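PDB 5SZR: protein Pcdhgb2, which is a potential calcium-dependent cell-adhesion protein, here its extracellular cadherin domains 3 to 6, that may help establish specific neuronal connections in the brain. Local coordinates for residues L173-V186 with S197-N211. Sequence-based numbering, arbitrary orientation.
Sequences LDREAIPEYNVTIV and SNVIITLHISDVNDN. With CA (calcium ion), chain N; CA (calcium ion), chain M; CA (calcium ion), chain O; NAG (2-acetamido-2-deoxy-beta-D-glucopyranose), chain D.
I205 meets Y181 at the ring edge: its CD1 lies in the ring plane, 3.9 Å from Y181 CD2, while I178 CG2 sits over one face, displaced toward the rim. With CG1 of I205 set beside its backbone N (chi1 -55°), CG2 is left to touch R175 CB. Farther along the same face, V183 CG2 packs on L203 CD1 and I185 CD1 on I201 CD1 (3.7 Å), backed by I132 of strand 128-135. The antiparallel pairing is regular, seven bridges from E180–H204 to V186–N198, with near-straight bonds such as V183 N to I201 O (172°). On the other face T202 OG1 donates to N182 OD1 (2.6 Å), nearly along the C=O axis, while N182 ND2 carries the N-linked sugar, whose N2 donates to E180 OE1.

At the calcium end, R175 NE donates to D207 OD1 (3.1 Å, 149°) from above the carboxylate plane, and its NH2 makes a salt bridge to E176 OE2. A methionine in place of R175 would probably leave these two carboxylate oxygens without their cationic mate. Both bind one ion, D207 OD1 at 2.3 Å and E176 OE2 at 2.4 Å, joined by V208 O and D210 OD1; N247 engages D207 OD2. E176 OE1 also touches this ion and bridges to a second, held by D174 OD1, D210 OD2 and two waters. E121 serves both, D243 the first, an arrangement characteristic of the calcium-bound linker between successive cadherin repeats.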
loop_
_atom_site.group_PDB
_atom_site.type_symbol
_atom_site.label_atom_id
_atom_site.label_comp_id
_atom_site.label_asym_id
_atom_site.label_seq_id
_atom_site.Cartn_x
_atom_site.Cartn_y
_atom_site.Cartn_z
ATOM N N LEU A 173 -3.742 6.523 -13.830
ATOM C CA LEU A 173 -4.228 6.373 -12.471
ATOM C C LEU A 173 -3.326 5.428 -11.684
ATOM O O LEU A 173 -2.475 4.727 -12.238
ATOM C CB LEU A 173 -5.669 5.874 -12.483
ATOM C CG LEU A 173 -6.628 6.814 -13.233
ATOM C CD1 LEU A 173 -7.904 6.096 -13.637
ATOM C CD2 LEU A 173 -6.947 8.037 -12.387
ATOM N N ASP A 174 -3.514 5.422 -10.362
ATOM C CA ASP A 174 -2.721 4.556 -9.490
ATOM C C ASP A 174 -3.493 4.396 -8.182
ATOM O O ASP A 174 -3.520 5.319 -7.363
ATOM C CB ASP A 174 -1.332 5.130 -9.253
ATOM C CG ASP A 174 -0.482 4.251 -8.348
ATOM O OD1 ASP A 174 -0.857 3.084 -8.114
ATOM O OD2 ASP A 174 0.569 4.727 -7.871
ATOM N N ARG A 175 -4.100 3.220 -7.997
ATOM C CA ARG A 175 -4.874 2.966 -6.785
ATOM C C ARG A 175 -4.002 3.073 -5.543
ATOM O O ARG A 175 -4.452 3.563 -4.499
ATOM C CB ARG A 175 -5.526 1.586 -6.849
ATOM C CG ARG A 175 -6.529 1.343 -5.736
ATOM C CD ARG A 175 -6.744 -0.132 -5.486
ATOM N NE ARG A 175 -5.565 -0.755 -4.888
ATOM C CZ ARG A 175 -5.308 -0.759 -3.583
ATOM N NH1 ARG A 175 -6.147 -0.175 -2.742
ATOM N NH2 ARG A 175 -4.214 -1.350 -3.118
ATOM N N GLU A 176 -2.750 2.619 -5.634
ATOM C CA GLU A 176 -1.866 2.641 -4.476
ATOM C C GLU A 176 -1.555 4.060 -4.012
ATOM O O GLU A 176 -1.177 4.249 -2.850
ATOM C CB GLU A 176 -0.579 1.873 -4.791
ATOM C CG GLU A 176 -0.720 0.349 -4.699
ATOM C CD GLU A 176 -1.508 -0.260 -5.851
ATOM O OE1 GLU A 176 -1.303 0.166 -7.008
ATOM O OE2 GLU A 176 -2.331 -1.167 -5.603
ATOM N N ALA A 177 -1.720 5.062 -4.876
ATOM C CA ALA A 177 -1.509 6.458 -4.506
ATOM C C ALA A 177 -2.810 7.174 -4.154
ATOM O O ALA A 177 -2.889 7.827 -3.108
ATOM C CB ALA A 177 -0.786 7.202 -5.636
ATOM N N ILE A 178 -3.830 7.068 -5.002
ATOM C CA ILE A 178 -5.137 7.674 -4.743
ATOM C C ILE A 178 -6.231 6.655 -5.039
ATOM O O ILE A 178 -6.501 6.360 -6.212
ATOM C CB ILE A 178 -5.351 8.946 -5.576
ATOM C CG1 ILE A 178 -4.317 10.012 -5.215
ATOM C CG2 ILE A 178 -6.755 9.473 -5.359
ATOM C CD1 ILE A 178 -4.304 11.184 -6.165
ATOM N N PRO A 179 -6.884 6.099 -4.020
ATOM C CA PRO A 179 -7.863 5.034 -4.270
ATOM C C PRO A 179 -9.268 5.539 -4.560
ATOM O O PRO A 179 -10.078 4.797 -5.124
ATOM C CB PRO A 179 -7.823 4.220 -2.970
ATOM C CG PRO A 179 -7.470 5.221 -1.926
ATOM C CD PRO A 179 -6.555 6.226 -2.589
ATOM N N GLU A 180 -9.569 6.784 -4.187
ATOM C CA GLU A 180 -10.912 7.336 -4.326
ATOM C C GLU A 180 -10.832 8.780 -4.800
ATOM O O GLU A 180 -9.899 9.510 -4.460
ATOM C CB GLU A 180 -11.680 7.255 -2.998
ATOM C CG GLU A 180 -13.184 7.391 -3.118
ATOM C CD GLU A 180 -13.875 7.323 -1.768
ATOM O OE1 GLU A 180 -14.179 8.392 -1.195
ATOM O OE2 GLU A 180 -14.100 6.197 -1.274
ATOM N N TYR A 181 -11.826 9.193 -5.589
ATOM C CA TYR A 181 -11.884 10.541 -6.143
ATOM C C TYR A 181 -13.269 11.139 -5.954
ATOM O O TYR A 181 -14.282 10.468 -6.178
ATOM C CB TYR A 181 -11.558 10.558 -7.640
ATOM C CG TYR A 181 -10.099 10.416 -7.992
ATOM C CD1 TYR A 181 -9.207 11.455 -7.771
ATOM C CD2 TYR A 181 -9.619 9.254 -8.581
ATOM C CE1 TYR A 181 -7.872 11.329 -8.109
ATOM C CE2 TYR A 181 -8.288 9.119 -8.920
ATOM C CZ TYR A 181 -7.423 10.160 -8.684
ATOM O OH TYR A 181 -6.101 10.030 -9.027
ATOM N N ASN A 182 -13.313 12.413 -5.567
ATOM C CA ASN A 182 -14.541 13.203 -5.566
ATOM C C ASN A 182 -14.391 14.294 -6.622
ATOM O O ASN A 182 -13.617 15.240 -6.440
ATOM C CB ASN A 182 -14.827 13.793 -4.186
ATOM C CG ASN A 182 -15.590 12.836 -3.288
ATOM O OD1 ASN A 182 -16.299 11.952 -3.769
ATOM N ND2 ASN A 182 -15.453 13.011 -1.975
ATOM N N VAL A 183 -15.125 14.158 -7.724
ATOM C CA VAL A 183 -15.017 15.058 -8.868
ATOM C C VAL A 183 -16.267 15.925 -8.912
ATOM O O VAL A 183 -17.382 15.415 -9.078
ATOM C CB VAL A 183 -14.835 14.281 -10.181
ATOM C CG1 VAL A 183 -14.593 15.234 -11.339
ATOM C CG2 VAL A 183 -13.684 13.290 -10.049
ATOM N N THR A 184 -16.078 17.237 -8.770
ATOM C CA THR A 184 -17.170 18.202 -8.764
ATOM C C THR A 184 -17.281 18.856 -10.137
ATOM O O THR A 184 -16.342 19.519 -10.592
ATOM C CB THR A 184 -16.954 19.267 -7.689
ATOM O OG1 THR A 184 -17.109 18.680 -6.391
ATOM C CG2 THR A 184 -17.959 20.398 -7.852
ATOM N N ILE A 185 -18.424 18.672 -10.789
ATOM C CA ILE A 185 -18.703 19.281 -12.084
ATOM C C ILE A 185 -19.671 20.438 -11.866
ATOM O O ILE A 185 -20.745 20.255 -11.282
ATOM C CB ILE A 185 -19.273 18.255 -13.075
ATOM C CG1 ILE A 185 -18.204 17.220 -13.431
ATOM C CG2 ILE A 185 -19.805 18.955 -14.321
ATOM C CD1 ILE A 185 -18.666 16.179 -14.418
ATOM N N VAL A 186 -19.293 21.629 -12.328
ATOM C CA VAL A 186 -20.070 22.847 -12.124
ATOM C C VAL A 186 -20.633 23.297 -13.465
ATOM O O VAL A 186 -19.916 23.318 -14.472
ATOM C CB VAL A 186 -19.219 23.959 -11.488
ATOM C CG1 VAL A 186 -20.047 25.221 -11.292
ATOM C CG2 VAL A 186 -18.636 23.490 -10.164
ATOM N N SER A 197 -25.193 25.431 -10.746
ATOM C CA SER A 197 -25.349 24.268 -9.881
ATOM C C SER A 197 -24.142 23.359 -10.077
ATOM O O SER A 197 -23.316 23.578 -10.965
ATOM C CB SER A 197 -26.645 23.507 -10.176
ATOM O OG SER A 197 -26.532 22.770 -11.381
ATOM N N ASN A 198 -24.043 22.323 -9.243
ATOM C CA ASN A 198 -22.919 21.400 -9.345
ATOM C C ASN A 198 -23.338 20.002 -8.907
ATOM O O ASN A 198 -24.339 19.820 -8.207
ATOM C CB ASN A 198 -21.708 21.889 -8.531
ATOM C CG ASN A 198 -21.990 21.989 -7.036
ATOM O OD1 ASN A 198 -22.472 21.044 -6.409
ATOM N ND2 ASN A 198 -21.670 23.140 -6.457
ATOM N N VAL A 199 -22.551 19.013 -9.334
ATOM C CA VAL A 199 -22.731 17.622 -8.933
ATOM C C VAL A 199 -21.362 17.022 -8.637
ATOM O O VAL A 199 -20.380 17.305 -9.333
ATOM C CB VAL A 199 -23.464 16.789 -10.007
ATOM C CG1 VAL A 199 -24.908 17.249 -10.151
ATOM C CG2 VAL A 199 -22.737 16.871 -11.341
ATOM N N ILE A 200 -21.302 16.189 -7.604
ATOM C CA ILE A 200 -20.066 15.546 -7.175
ATOM C C ILE A 200 -20.122 14.087 -7.602
ATOM O O ILE A 200 -21.021 13.345 -7.188
ATOM C CB ILE A 200 -19.858 15.678 -5.660
ATOM C CG1 ILE A 200 -19.815 17.161 -5.276
ATOM C CG2 ILE A 200 -18.589 14.959 -5.234
ATOM C CD1 ILE A 200 -19.749 17.412 -3.795
ATOM N N ILE A 201 -19.178 13.685 -8.447
ATOM C CA ILE A 201 -19.054 12.305 -8.897
ATOM C C ILE A 201 -17.962 11.648 -8.070
ATOM O O ILE A 201 -16.815 12.110 -8.066
ATOM C CB ILE A 201 -18.724 12.222 -10.394
ATOM C CG1 ILE A 201 -19.738 13.016 -11.216
ATOM C CG2 ILE A 201 -18.683 10.772 -10.848
ATOM C CD1 ILE A 201 -19.457 12.993 -12.695
ATOM N N THR A 202 -18.318 10.575 -7.368
ATOM C CA THR A 202 -17.359 9.805 -6.590
ATOM C C THR A 202 -16.819 8.662 -7.439
ATOM O O THR A 202 -17.593 7.900 -8.028
ATOM C CB THR A 202 -18.003 9.261 -5.315
ATOM O OG1 THR A 202 -18.298 10.349 -4.427
ATOM C CG2 THR A 202 -17.067 8.281 -4.619
ATOM N N LEU A 203 -15.496 8.551 -7.503
ATOM C CA LEU A 203 -14.826 7.531 -8.301
ATOM C C LEU A 203 -14.092 6.554 -7.395
ATOM O O LEU A 203 -13.287 6.962 -6.549
ATOM C CB LEU A 203 -13.848 8.165 -9.292
ATOM C CG LEU A 203 -14.516 9.071 -10.326
ATOM C CD1 LEU A 203 -13.500 9.572 -11.344
ATOM C CD2 LEU A 203 -15.653 8.324 -11.002
ATOM N N HIS A 204 -14.378 5.271 -7.575
ATOM C CA HIS A 204 -13.675 4.198 -6.889
ATOM C C HIS A 204 -12.680 3.583 -7.863
ATOM O O HIS A 204 -13.072 3.102 -8.931
ATOM C CB HIS A 204 -14.656 3.146 -6.376
ATOM C CG HIS A 204 -15.471 3.604 -5.208
ATOM N ND1 HIS A 204 -15.058 4.613 -4.364
ATOM C CD2 HIS A 204 -16.674 3.191 -4.742
ATOM C CE1 HIS A 204 -15.973 4.802 -3.430
ATOM N NE2 HIS A 204 -16.962 3.953 -3.637
ATOM N N ILE A 205 -11.401 3.616 -7.506
ATOM C CA ILE A 205 -10.348 3.066 -8.351
ATOM C C ILE A 205 -10.111 1.620 -7.935
ATOM O O ILE A 205 -9.728 1.356 -6.789
ATOM C CB ILE A 205 -9.055 3.887 -8.241
ATOM C CG1 ILE A 205 -9.320 5.366 -8.548
ATOM C CG2 ILE A 205 -7.995 3.325 -9.173
ATOM C CD1 ILE A 205 -9.741 5.636 -9.976
ATOM N N SER A 206 -10.345 0.686 -8.854
ATOM C CA SER A 206 -10.180 -0.730 -8.559
ATOM C C SER A 206 -8.736 -1.173 -8.806
ATOM O O SER A 206 -7.983 -0.546 -9.557
ATOM C CB SER A 206 -11.148 -1.575 -9.394
ATOM O OG SER A 206 -10.943 -1.366 -10.777
ATOM N N ASP A 207 -8.360 -2.274 -8.164
ATOM C CA ASP A 207 -6.966 -2.702 -8.121
ATOM C C ASP A 207 -6.597 -3.572 -9.315
ATOM O O ASP A 207 -7.412 -4.352 -9.818
ATOM C CB ASP A 207 -6.675 -3.464 -6.826
ATOM C CG ASP A 207 -5.210 -3.867 -6.698
ATOM O OD1 ASP A 207 -4.346 -2.965 -6.658
ATOM O OD2 ASP A 207 -4.924 -5.083 -6.626
ATOM N N VAL A 208 -5.354 -3.422 -9.760
ATOM C CA VAL A 208 -4.714 -4.275 -10.751
ATOM C C VAL A 208 -3.422 -4.794 -10.127
ATOM O O VAL A 208 -2.822 -4.134 -9.273
ATOM C CB VAL A 208 -4.449 -3.501 -12.066
ATOM C CG1 VAL A 208 -3.573 -4.291 -13.023
ATOM C CG2 VAL A 208 -5.768 -3.147 -12.739
ATOM N N ASN A 209 -3.013 -6.001 -10.520
ATOM C CA ASN A 209 -1.776 -6.583 -10.000
ATOM C C ASN A 209 -0.597 -5.956 -10.738
ATOM O O ASN A 209 -0.031 -6.523 -11.676
ATOM C CB ASN A 209 -1.777 -8.100 -10.141
ATOM C CG ASN A 209 -0.595 -8.747 -9.436
ATOM O OD1 ASN A 209 -0.045 -8.187 -8.489
ATOM N ND2 ASN A 209 -0.200 -9.929 -9.897
ATOM N N ASP A 210 -0.210 -4.759 -10.294
ATOM C CA ASP A 210 0.919 -4.055 -10.894
ATOM C C ASP A 210 2.063 -3.836 -9.908
ATOM O O ASP A 210 2.940 -3.007 -10.162
ATOM C CB ASP A 210 0.462 -2.722 -11.493
ATOM C CG ASP A 210 -0.304 -1.856 -10.498
ATOM O OD1 ASP A 210 -0.792 -2.393 -9.479
ATOM O OD2 ASP A 210 -0.420 -0.634 -10.743
ATOM N N ASN A 211 2.087 -4.572 -8.796
ATOM C CA ASN A 211 3.150 -4.450 -7.804
ATOM C C ASN A 211 3.701 -5.829 -7.481
ATOM O O ASN A 211 2.956 -6.714 -7.050
ATOM C CB ASN A 211 2.650 -3.768 -6.529
ATOM C CG ASN A 211 2.401 -2.287 -6.722
ATOM O OD1 ASN A 211 3.324 -1.475 -6.641
ATOM N ND2 ASN A 211 1.147 -1.925 -6.979
HETATM CA CA CA N . -2.347 -2.389 -7.710
HETATM CA CA CA M . -0.881 0.978 -9.138
HETATM CA CA CA O . 1.011 -7.815 -6.360
HETATM C C1 NAG D . -16.132 12.153 -1.030
HETATM C C2 NAG D . -15.172 11.587 0.016
HETATM C C3 NAG D . -15.917 10.627 0.935
HETATM C C4 NAG D . -17.103 11.334 1.580
HETATM C C5 NAG D . -18.010 11.922 0.497
HETATM C C6 NAG D . -19.158 12.737 1.056
HETATM C C7 NAG D . -12.781 11.367 -0.488
HETATM C C8 NAG D . -11.732 10.561 -1.194
HETATM N N2 NAG D . -14.036 10.924 -0.605
HETATM O O3 NAG D . -15.027 10.127 1.925
HETATM O O4 NAG D . -17.827 10.414 2.393
HETATM O O5 NAG D . -17.256 12.795 -0.365
HETATM O O6 NAG D . -18.693 13.914 1.702
HETATM O O7 NAG D . -12.503 12.373 0.159
HETATM O O HOH W 1 -0.339 2.481 -10.919
HETATM O O HOH W 2 1.538 0.880 -8.474
#